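Local coordinates for protein polyporopepsin (Irpex lacteus, PDB 1WKR) that cleaves proteins with broad specificity as a pepsin-like aspartic endopeptidase and clots milk, at residues A[139-151]-A[310-323]. Sequence-based numbering, arbitrary orientation.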
loop_
_atom_site.group_PDB
_atom_site.type_symbol
_atom_site.label_atom_id
_atom_site.label_comp_id
_atom_site.label_asym_id
_atom_site.label_seq_id
_atom_site.Cartn_x
_atom_site.Cartn_y
_atom_site.Cartn_z
ATOM N N PRO A 139 12.943 11.751 -14.092
ATOM C CA PRO A 139 14.208 11.341 -14.716
ATOM C C PRO A 139 14.449 9.815 -14.691
ATOM O O PRO A 139 15.232 9.305 -15.504
ATOM C CB PRO A 139 15.294 12.042 -13.886
ATOM C CG PRO A 139 14.649 12.342 -12.553
ATOM C CD PRO A 139 13.178 12.557 -12.855
ATOM N N THR A 140 13.725 9.075 -13.844
ATOM C CA THR A 140 13.811 7.567 -13.856
ATOM C C THR A 140 12.443 7.081 -13.417
ATOM O O THR A 140 11.631 7.841 -12.875
ATOM C CB THR A 140 14.958 7.098 -13.000
ATOM O OG1 THR A 140 15.172 5.704 -13.252
ATOM C CG2 THR A 140 14.727 7.335 -11.492
ATOM N N ASN A 141 12.150 5.833 -13.771
ATOM C CA ASN A 141 10.794 5.315 -13.590
ATOM C C ASN A 141 10.693 4.669 -12.247
ATOM O O ASN A 141 11.003 3.491 -12.017
ATOM C CB ASN A 141 10.462 4.347 -14.738
ATOM C CG ASN A 141 8.998 4.016 -14.796
ATOM O OD1 ASN A 141 8.249 4.290 -13.856
ATOM N ND2 ASN A 141 8.570 3.397 -15.918
ATOM N N LEU A 142 10.316 5.503 -11.244
ATOM C CA LEU A 142 10.388 5.158 -9.830
ATOM C C LEU A 142 9.390 5.975 -9.069
ATOM O O LEU A 142 9.146 7.131 -9.367
ATOM C CB LEU A 142 11.823 5.423 -9.420
ATOM C CG LEU A 142 12.256 5.322 -7.954
ATOM C CD1 LEU A 142 13.734 4.954 -7.882
ATOM C CD2 LEU A 142 11.882 6.604 -7.176
ATOM N N LEU A 143 8.888 5.366 -7.970
ATOM C CA LEU A 143 8.050 6.027 -6.980
ATOM C C LEU A 143 8.624 5.707 -5.625
ATOM O O LEU A 143 8.895 4.559 -5.343
ATOM C CB LEU A 143 6.586 5.471 -7.085
ATOM C CG LEU A 143 5.699 5.880 -5.891
ATOM C CD1 LEU A 143 5.432 7.361 -5.805
ATOM C CD2 LEU A 143 4.364 5.134 -6.016
ATOM N N ALA A 144 8.749 6.686 -4.731
ATOM C CA ALA A 144 9.199 6.464 -3.350
ATOM C C ALA A 144 8.152 6.980 -2.421
ATOM O O ALA A 144 7.589 8.102 -2.603
ATOM C CB ALA A 144 10.525 7.159 -3.131
ATOM N N VAL A 145 7.802 6.219 -1.374
ATOM C CA VAL A 145 6.661 6.498 -0.507
ATOM C C VAL A 145 7.127 6.625 0.921
ATOM O O VAL A 145 7.764 5.720 1.487
ATOM C CB VAL A 145 5.638 5.345 -0.621
ATOM C CG1 VAL A 145 4.509 5.557 0.386
ATOM C CG2 VAL A 145 5.105 5.231 -2.012
ATOM N N SER A 146 6.720 7.745 1.546
ATOM C CA SER A 146 6.873 7.997 2.971
ATOM C C SER A 146 5.541 7.942 3.667
ATOM O O SER A 146 4.645 8.789 3.378
ATOM C CB SER A 146 7.530 9.338 3.186
ATOM O OG SER A 146 7.529 9.697 4.572
ATOM N N PHE A 147 5.361 6.982 4.566
ATOM C CA PHE A 147 4.268 6.957 5.549
ATOM C C PHE A 147 4.860 7.152 6.924
ATOM O O PHE A 147 6.058 6.961 7.140
ATOM C CB PHE A 147 3.498 5.633 5.478
ATOM C CG PHE A 147 2.688 5.369 4.218
ATOM C CD1 PHE A 147 2.468 6.305 3.264
ATOM C CD2 PHE A 147 2.075 4.141 4.093
ATOM C CE1 PHE A 147 1.640 6.042 2.161
ATOM C CE2 PHE A 147 1.257 3.831 2.990
ATOM C CZ PHE A 147 1.045 4.809 2.038
ATOM N N GLU A 148 4.027 7.570 7.884
ATOM C CA GLU A 148 4.460 7.781 9.254
ATOM C C GLU A 148 3.369 7.353 10.200
ATOM O O GLU A 148 2.176 7.394 9.835
ATOM C CB GLU A 148 4.759 9.277 9.485
ATOM C CG GLU A 148 5.906 9.777 8.671
ATOM C CD GLU A 148 6.197 11.262 8.862
ATOM O OE1 GLU A 148 5.485 11.960 9.654
ATOM O OE2 GLU A 148 7.179 11.697 8.173
ATOM N N PRO A 149 3.709 6.973 11.439
ATOM C CA PRO A 149 2.640 6.658 12.415
ATOM C C PRO A 149 1.770 7.884 12.667
ATOM O O PRO A 149 2.166 9.017 12.427
ATOM C CB PRO A 149 3.448 6.297 13.684
ATOM C CG PRO A 149 4.818 5.937 13.171
ATOM C CD PRO A 149 5.065 6.905 12.029
ATOM N N THR A 150 0.585 7.603 13.177
ATOM C CA THR A 150 -0.374 8.684 13.410
ATOM C C THR A 150 -1.051 8.540 14.808
ATOM O O THR A 150 -1.163 7.432 15.327
ATOM C CB THR A 150 -1.342 8.676 12.316
ATOM O OG1 THR A 150 -2.164 9.887 12.446
ATOM C CG2 THR A 150 -2.326 7.507 12.344
ATOM N N THR A 151 -1.468 9.698 15.313
ATOM C CA THR A 151 -2.337 9.756 16.550
ATOM C C THR A 151 -3.475 10.671 16.197
ATOM O O THR A 151 -4.163 11.125 17.203
ATOM C CB THR A 151 -1.569 10.337 17.749
ATOM O OG1 THR A 151 -1.080 11.606 17.440
ATOM C CG2 THR A 151 -0.347 9.420 18.131
ATOM N N LEU A 310 0.300 -1.037 4.950
ATOM C CA LEU A 310 0.443 0.343 5.464
ATOM C C LEU A 310 1.030 0.387 6.848
ATOM O O LEU A 310 1.865 1.232 7.119
ATOM C CB LEU A 310 -0.996 0.960 5.456
ATOM C CG LEU A 310 -1.134 2.369 6.012
ATOM C CD1 LEU A 310 -2.398 2.990 5.397
ATOM C CD2 LEU A 310 -1.261 2.382 7.531
ATOM N N THR A 311 0.655 -0.540 7.732
ATOM C CA THR A 311 1.105 -0.521 9.108
ATOM C C THR A 311 2.579 -0.859 9.198
ATOM O O THR A 311 3.266 -0.397 10.131
ATOM C CB THR A 311 0.263 -1.452 9.983
ATOM O OG1 THR A 311 0.141 -2.762 9.312
ATOM C CG2 THR A 311 -1.117 -0.880 10.286
ATOM N N PHE A 312 3.123 -1.635 8.255
ATOM C CA PHE A 312 4.552 -1.861 8.163
ATOM C C PHE A 312 5.235 -0.621 7.586
ATOM O O PHE A 312 6.288 -0.162 8.112
ATOM C CB PHE A 312 4.774 -3.093 7.244
ATOM C CG PHE A 312 6.236 -3.429 6.968
ATOM C CD1 PHE A 312 6.900 -2.882 5.878
ATOM C CD2 PHE A 312 6.929 -4.330 7.757
ATOM C CE1 PHE A 312 8.207 -3.207 5.596
ATOM C CE2 PHE A 312 8.267 -4.658 7.455
ATOM C CZ PHE A 312 8.884 -4.057 6.382
ATOM N N LEU A 313 4.669 -0.044 6.530
ATOM C CA LEU A 313 5.278 1.084 5.837
ATOM C C LEU A 313 5.226 2.364 6.605
ATOM O O LEU A 313 5.958 3.310 6.322
ATOM C CB LEU A 313 4.617 1.234 4.473
ATOM C CG LEU A 313 4.820 0.027 3.552
ATOM C CD1 LEU A 313 3.928 0.111 2.330
ATOM C CD2 LEU A 313 6.279 -0.104 3.141
ATOM N N GLU A 314 4.378 2.467 7.665
ATOM C CA GLU A 314 4.471 3.581 8.585
ATOM C C GLU A 314 5.818 3.649 9.303
ATOM O O GLU A 314 6.171 4.680 9.870
ATOM C CB GLU A 314 3.331 3.557 9.603
ATOM C CG GLU A 314 1.979 3.970 9.051
ATOM C CD GLU A 314 0.851 3.773 10.019
ATOM O OE1 GLU A 314 0.830 2.692 10.664
ATOM O OE2 GLU A 314 -0.018 4.626 10.156
ATOM N N ARG A 315 6.552 2.534 9.292
ATOM C CA ARG A 315 7.845 2.427 9.971
ATOM C C ARG A 315 9.028 2.337 9.030
ATOM O O ARG A 315 10.167 2.377 9.518
ATOM C CB ARG A 315 7.820 1.241 10.911
ATOM C CG ARG A 315 6.735 1.282 11.981
ATOM C CD ARG A 315 6.910 2.412 12.961
ATOM N NE ARG A 315 5.832 2.527 13.970
ATOM C CZ ARG A 315 6.050 2.628 15.252
ATOM N NH1 ARG A 315 7.239 2.454 15.844
ATOM N NH2 ARG A 315 4.976 2.847 16.060
ATOM N N PHE A 316 8.830 2.195 7.717
ATOM C CA PHE A 316 9.916 2.028 6.750
ATOM C C PHE A 316 9.633 2.809 5.529
ATOM O O PHE A 316 8.510 2.758 4.967
ATOM C CB PHE A 316 10.109 0.543 6.427
ATOM C CG PHE A 316 10.477 -0.268 7.660
ATOM C CD1 PHE A 316 11.771 -0.207 8.165
ATOM C CD2 PHE A 316 9.538 -1.039 8.317
ATOM C CE1 PHE A 316 12.109 -0.861 9.300
ATOM C CE2 PHE A 316 9.913 -1.719 9.480
ATOM C CZ PHE A 316 11.168 -1.607 9.956
ATOM N N TYR A 317 10.623 3.497 5.005
ATOM C CA TYR A 317 10.534 4.204 3.717
ATOM C C TYR A 317 10.626 3.161 2.596
ATOM O O TYR A 317 11.447 2.229 2.707
ATOM C CB TYR A 317 11.708 5.180 3.598
ATOM C CG TYR A 317 11.650 6.107 2.408
ATOM C CD1 TYR A 317 10.622 7.045 2.285
ATOM C CD2 TYR A 317 12.645 6.112 1.434
ATOM C CE1 TYR A 317 10.572 7.959 1.236
ATOM C CE2 TYR A 317 12.622 7.062 0.413
ATOM C CZ TYR A 317 11.613 7.942 0.327
ATOM O OH TYR A 317 11.592 8.905 -0.708
ATOM N N SER A 318 9.847 3.308 1.541
ATOM C CA SER A 318 9.835 2.259 0.461
ATOM C C SER A 318 9.997 2.895 -0.881
ATOM O O SER A 318 9.512 3.975 -1.184
ATOM C CB SER A 318 8.559 1.427 0.579
ATOM O OG SER A 318 7.359 2.195 0.541
ATOM N N VAL A 319 10.732 2.160 -1.735
ATOM C CA VAL A 319 11.098 2.614 -3.081
ATOM C C VAL A 319 10.647 1.537 -4.091
ATOM O O VAL A 319 11.077 0.417 -4.017
ATOM C CB VAL A 319 12.595 2.892 -3.208
ATOM C CG1 VAL A 319 12.891 3.433 -4.623
ATOM C CG2 VAL A 319 13.075 3.882 -2.114
ATOM N N TYR A 320 9.816 1.968 -5.036
ATOM C CA TYR A 320 9.179 1.085 -6.011
ATOM C C TYR A 320 9.844 1.454 -7.365
ATOM O O TYR A 320 9.483 2.436 -7.995
ATOM C CB TYR A 320 7.679 1.301 -6.047
ATOM C CG TYR A 320 7.060 1.082 -4.675
ATOM C CD1 TYR A 320 7.014 2.101 -3.759
ATOM C CD2 TYR A 320 6.610 -0.173 -4.293
ATOM C CE1 TYR A 320 6.568 1.913 -2.455
ATOM C CE2 TYR A 320 6.110 -0.379 -2.961
ATOM C CZ TYR A 320 6.124 0.678 -2.107
ATOM O OH TYR A 320 5.664 0.478 -0.792
ATOM N N ASP A 321 10.903 0.720 -7.703
ATOM C CA ASP A 321 11.765 1.101 -8.841
ATOM C C ASP A 321 11.419 0.258 -10.064
ATOM O O ASP A 321 11.797 -0.905 -10.149
ATOM C CB ASP A 321 13.219 0.894 -8.367
ATOM C CG ASP A 321 14.244 1.345 -9.383
ATOM O OD1 ASP A 321 13.897 1.576 -10.561
ATOM O OD2 ASP A 321 15.438 1.474 -9.015
ATOM N N THR A 322 10.650 0.850 -10.952
ATOM C CA THR A 322 10.283 0.145 -12.206
ATOM C C THR A 322 11.445 -0.010 -13.161
ATOM O O THR A 322 11.664 -1.077 -13.699
ATOM C CB THR A 322 9.124 0.881 -12.924
ATOM O OG1 THR A 322 7.956 0.793 -12.049
ATOM C CG2 THR A 322 8.795 0.202 -14.286
ATOM N N THR A 323 12.241 1.049 -13.314
ATOM C CA THR A 323 13.391 0.973 -14.230
ATOM C C THR A 323 14.265 -0.221 -13.911
ATOM O O THR A 323 14.718 -0.955 -14.832
ATOM C CB THR A 323 14.181 2.275 -14.131
ATOM O OG1 THR A 323 13.450 3.314 -14.789
ATOM C CG2 THR A 323 15.547 2.167 -14.822
HETATM O O HOH W 1 15.143 4.049 -11.086
HETATM O O HOH W 2 6.299 2.520 -13.225
HETATM O O HOH W 3 9.202 10.062 -0.954
HETATM O O HOH W 4 6.762 3.482 2.852
HETATM O O HOH W 5 7.837 5.564 5.528
HETATM O O HOH W 6 8.122 6.435 9.178
#
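L143 and Y320 face each other as a hydrogen-bonded pair of two antiparallel strands, 142-146 and 316-321, which lie in the interdomain sheet that spans the two lobes of a pepsin-like aspartic proteinase. Y320 N gives to L143 O at 2.8 Å and L143 N to Y320 O, and V145 and S318 repeat the pattern two residues on, past the non-hydrogen-bonded pair A144 and V319.

From Y320 the side chain can be followed outward. CB sits 3.5 Å from L143 O, which lies at the ring edge in plane; CD1 also borders that oxygen, CE1 reaches V145 CG2 at 3.7 Å, and OH donates to S318 OG. That serine oxygen in turn donates to a water bridging V145 O and F316 O.

On the face that carries A144 and V319, the ring of Y317, with CG anti to the backbone N (chi1 -172°), swings alongside the neighbouring strand: S146 CB meets its edge and A144 CB lies 3.2 Å from OH, which accepts a hydrogen bond from D166 N. Replacing Y317 by an alanine would probably open a gap beside A144 and S146 and leave D166 N without its phenolic partner.

Beyond the strands, F147 CD2 packs on L313 CB at 3.9 Å, near the catalytic D212. At the far end N141 N donates to T323 OG1 at 3.0 Å, while T323 N uses an in-plane lone pair of N141 O.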